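Local coordinates for protein lovastatin nonaketide synthase, polyketide synthase component (Aspergillus terreus, PDB 7CPX) that builds the nonaketide backbone of lovastatin, condensing, reducing and methylating malonyl-derived units while the chain rides on an acyl-carrier domain, at residues A[2318-2322]-A[2396-2400]. The protein carries 2 engineered substitutions. Numbering follows the deposited sequence.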
ATOM      1  N   ALA A2318     -22.106 -27.171  61.423  1.00105.99           N
ATOM      2  CA  ALA A2318     -22.831 -27.119  60.157  1.00105.99           C
ATOM      3  C   ALA A2318     -23.555 -28.433  59.895  1.00105.99           C
ATOM      4  O   ALA A2318     -24.721 -28.449  59.482  1.00105.99           O
ATOM      5  CB  ALA A2318     -21.867 -26.809  59.012  1.00105.99           C
ATOM      6  N   GLN A2319     -22.870 -29.551  60.131  1.00109.23           N
ATOM      7  CA  GLN A2319     -23.454 -30.857  59.848  1.00109.23           C
ATOM      8  C   GLN A2319     -24.655 -31.131  60.744  1.00109.23           C
ATOM      9  O   GLN A2319     -25.708 -31.576  60.273  1.00109.23           O
ATOM     10  CB  GLN A2319     -22.388 -31.938  60.015  1.00109.23           C
ATOM     11  CG  GLN A2319     -21.405 -32.006  58.861  1.00109.23           C
ATOM     12  CD  GLN A2319     -20.071 -32.600  59.260  1.00109.23           C
ATOM     13  OE1 GLN A2319     -19.586 -32.376  60.369  1.00109.23           O
ATOM     14  NE2 GLN A2319     -19.466 -33.359  58.355  1.00109.23           N
ATOM     15  N   GLN A2320     -24.521 -30.867  62.046  1.00109.30           N
ATOM     16  CA  GLN A2320     -25.625 -31.097  62.969  1.00109.30           C
ATOM     17  C   GLN A2320     -26.736 -30.074  62.794  1.00109.30           C
ATOM     18  O   GLN A2320     -27.882 -30.349  63.165  1.00109.30           O
ATOM     19  CB  GLN A2320     -25.116 -31.078  64.412  1.00109.30           C
ATOM     20  CG  GLN A2320     -24.633 -29.722  64.891  1.00109.30           C
ATOM     21  CD  GLN A2320     -25.542 -29.125  65.944  1.00109.30           C
ATOM     22  OE1 GLN A2320     -26.312 -28.205  65.669  1.00109.30           O
ATOM     23  NE2 GLN A2320     -25.454 -29.644  67.163  1.00109.30           N
ATOM     24  N   ARG A2321     -26.422 -28.904  62.237  1.00106.52           N
ATOM     25  CA  ARG A2321     -27.437 -27.907  61.933  1.00106.52           C
ATOM     26  C   ARG A2321     -28.255 -28.318  60.718  1.00106.52           C
ATOM     27  O   ARG A2321     -29.474 -28.115  60.687  1.00106.52           O
ATOM     28  CB  ARG A2321     -26.757 -26.555  61.711  1.00106.52           C
ATOM     29  CG  ARG A2321     -27.686 -25.431  61.331  1.00106.52           C
ATOM     30  CD  ARG A2321     -26.964 -24.097  61.324  1.00106.52           C
ATOM     31  NE  ARG A2321     -27.768 -23.066  60.681  1.00106.52           N
ATOM     32  CZ  ARG A2321     -28.699 -22.351  61.297  1.00106.52           C
ATOM     33  NH1 ARG A2321     -28.952 -22.509  62.585  1.00106.52           N
ATOM     34  NH2 ARG A2321     -29.397 -21.460  60.602  1.00106.52           N
ATOM     35  N   VAL A2322     -27.600 -28.895  59.710  1.00106.56           N
ATOM     36  CA  VAL A2322     -28.334 -29.484  58.596  1.00106.56           C
ATOM     37  C   VAL A2322     -29.164 -30.666  59.077  1.00106.56           C
ATOM     38  O   VAL A2322     -30.328 -30.826  58.690  1.00106.56           O
ATOM     39  CB  VAL A2322     -27.369 -29.892  57.470  1.00106.56           C
ATOM     40  CG1 VAL A2322     -28.069 -30.809  56.481  1.00106.56           C
ATOM     41  CG2 VAL A2322     -26.841 -28.658  56.770  1.00106.56           C
ATOM     42  N   MET A2396     -23.315 -36.227  54.558  1.00110.86           N
ATOM     43  CA  MET A2396     -23.105 -34.784  54.548  1.00110.86           C
ATOM     44  C   MET A2396     -21.755 -34.422  53.946  1.00110.86           C
ATOM     45  O   MET A2396     -21.099 -33.467  54.369  1.00110.86           O
ATOM     46  CB  MET A2396     -23.242 -34.216  55.957  1.00110.86           C
ATOM     47  CG  MET A2396     -24.681 -34.133  56.428  1.00110.86           C
ATOM     48  SD  MET A2396     -24.847 -33.484  58.097  1.00110.86           S
ATOM     49  CE  MET A2396     -24.192 -34.850  59.048  1.00110.86           C
ATOM     50  N   ALA A2397     -21.320 -35.183  52.941  1.00110.71           N
ATOM     51  CA  ALA A2397     -20.114 -34.809  52.211  1.00110.71           C
ATOM     52  C   ALA A2397     -20.346 -33.553  51.383  1.00110.71           C
ATOM     53  O   ALA A2397     -19.454 -32.705  51.263  1.00110.71           O
ATOM     54  CB  ALA A2397     -19.660 -35.960  51.318  1.00110.71           C
ATOM     55  N   ASP A2398     -21.542 -33.416  50.806  1.00108.08           N
ATOM     56  CA  ASP A2398     -21.852 -32.246  49.995  1.00108.08           C
ATOM     57  C   ASP A2398     -21.808 -30.959  50.806  1.00108.08           C
ATOM     58  O   ASP A2398     -21.469 -29.905  50.257  1.00108.08           O
ATOM     59  CB  ASP A2398     -23.230 -32.404  49.352  1.00108.08           C
ATOM     60  CG  ASP A2398     -24.321 -32.662  50.371  1.00108.08           C
ATOM     61  OD1 ASP A2398     -24.004 -32.743  51.576  1.00108.08           O
ATOM     62  OD2 ASP A2398     -25.496 -32.786  49.966  1.00108.08           O
ATOM     63  N   LEU A2399     -22.146 -31.018  52.096  1.00105.47           N
ATOM     64  CA  LEU A2399     -22.124 -29.812  52.915  1.00105.47           C
ATOM     65  C   LEU A2399     -20.719 -29.237  53.013  1.00105.47           C
ATOM     66  O   LEU A2399     -20.525 -28.028  52.849  1.00105.47           O
ATOM     67  CB  LEU A2399     -22.665 -30.116  54.311  1.00105.47           C
ATOM     68  CG  LEU A2399     -24.032 -30.794  54.381  1.00105.47           C
ATOM     69  CD1 LEU A2399     -24.494 -30.870  55.823  1.00105.47           C
ATOM     70  CD2 LEU A2399     -25.048 -30.060  53.527  1.00105.47           C
ATOM     71  N   GLU A2400     -19.729 -30.086  53.274  1.00106.87           N
ATOM     72  CA  GLU A2400     -18.346 -29.642  53.431  1.00106.87           C
ATOM     73  C   GLU A2400     -17.699 -29.610  52.056  1.00106.87           C
ATOM     74  O   GLU A2400     -17.391 -30.652  51.474  1.00106.87           O
ATOM     75  CB  GLU A2400     -17.583 -30.560  54.379  1.00106.87           C
ATOM     76  CG  GLU A2400     -18.228 -30.728  55.740  1.00106.87           C
ATOM     77  CD  GLU A2400     -17.294 -31.373  56.747  1.00106.87           C
ATOM     78  OE1 GLU A2400     -16.092 -31.513  56.439  1.00106.87           O
ATOM     79  OE2 GLU A2400     -17.761 -31.739  57.845  1.00106.87           O
TER
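The methyl ends of Val2322 and Leu2399 abut across this contact. CD1 of Leu2399 does the touching, set against both branches of the valine, with Val2322 CG2 about 3.4 Å from Leu2399 CD1. The forked end of leucine offers a methyl that can sit against both branches of a valine, and the short beta-branched valine keeps the helix face apolar close to the backbone.

Met2396 lies next to this pair. Its unbranched chain runs out straight through chi2 (179°) and bends at chi3 (-71°), which brings Met2396 CE to 3.6 Å from Gln2319 CB. The sulfur rests against the helix, with Gln2319 CB 3.5 Å from Met2396 SD, while Val2322 CB is farther off, 4.4 Å from Met2396 SD. A flexible thioether can follow the uneven helix surface in this way.

Past the methionine, the amide of Gln2319 and the carboxylate of Glu2400 come together, the two side chains running roughly perpendicular. Their modelled planes are 47° apart, but the groups sit too close in the model and the amide is probably turned over, so neither spacing nor bonding is reliable.

Further out, Ala2318 packs on Thr2330 of strand 2329-2333 and Met2291 of strand 2288-2294; its small methyl is consistent with close approach of helix 2305-2323 to the sheet. Glu2400 begins strand 2400-2402, at the edge of the parallel Rossmann-type sheet of the ketoreductase domain, and touches Thr2330 and Asp2332. Gln2319 touches Trp1731 and Met2396 touches Val1732, both in a loop distant in sequence.

The contact thus joins a Rossmann helix to the turn that leads into the last strand of its sheet. Well-defined cohesion probably comes from buried aliphatic and thioether surface, while the buried amide-carboxylate meeting adds a polar element whose details stay uncertain.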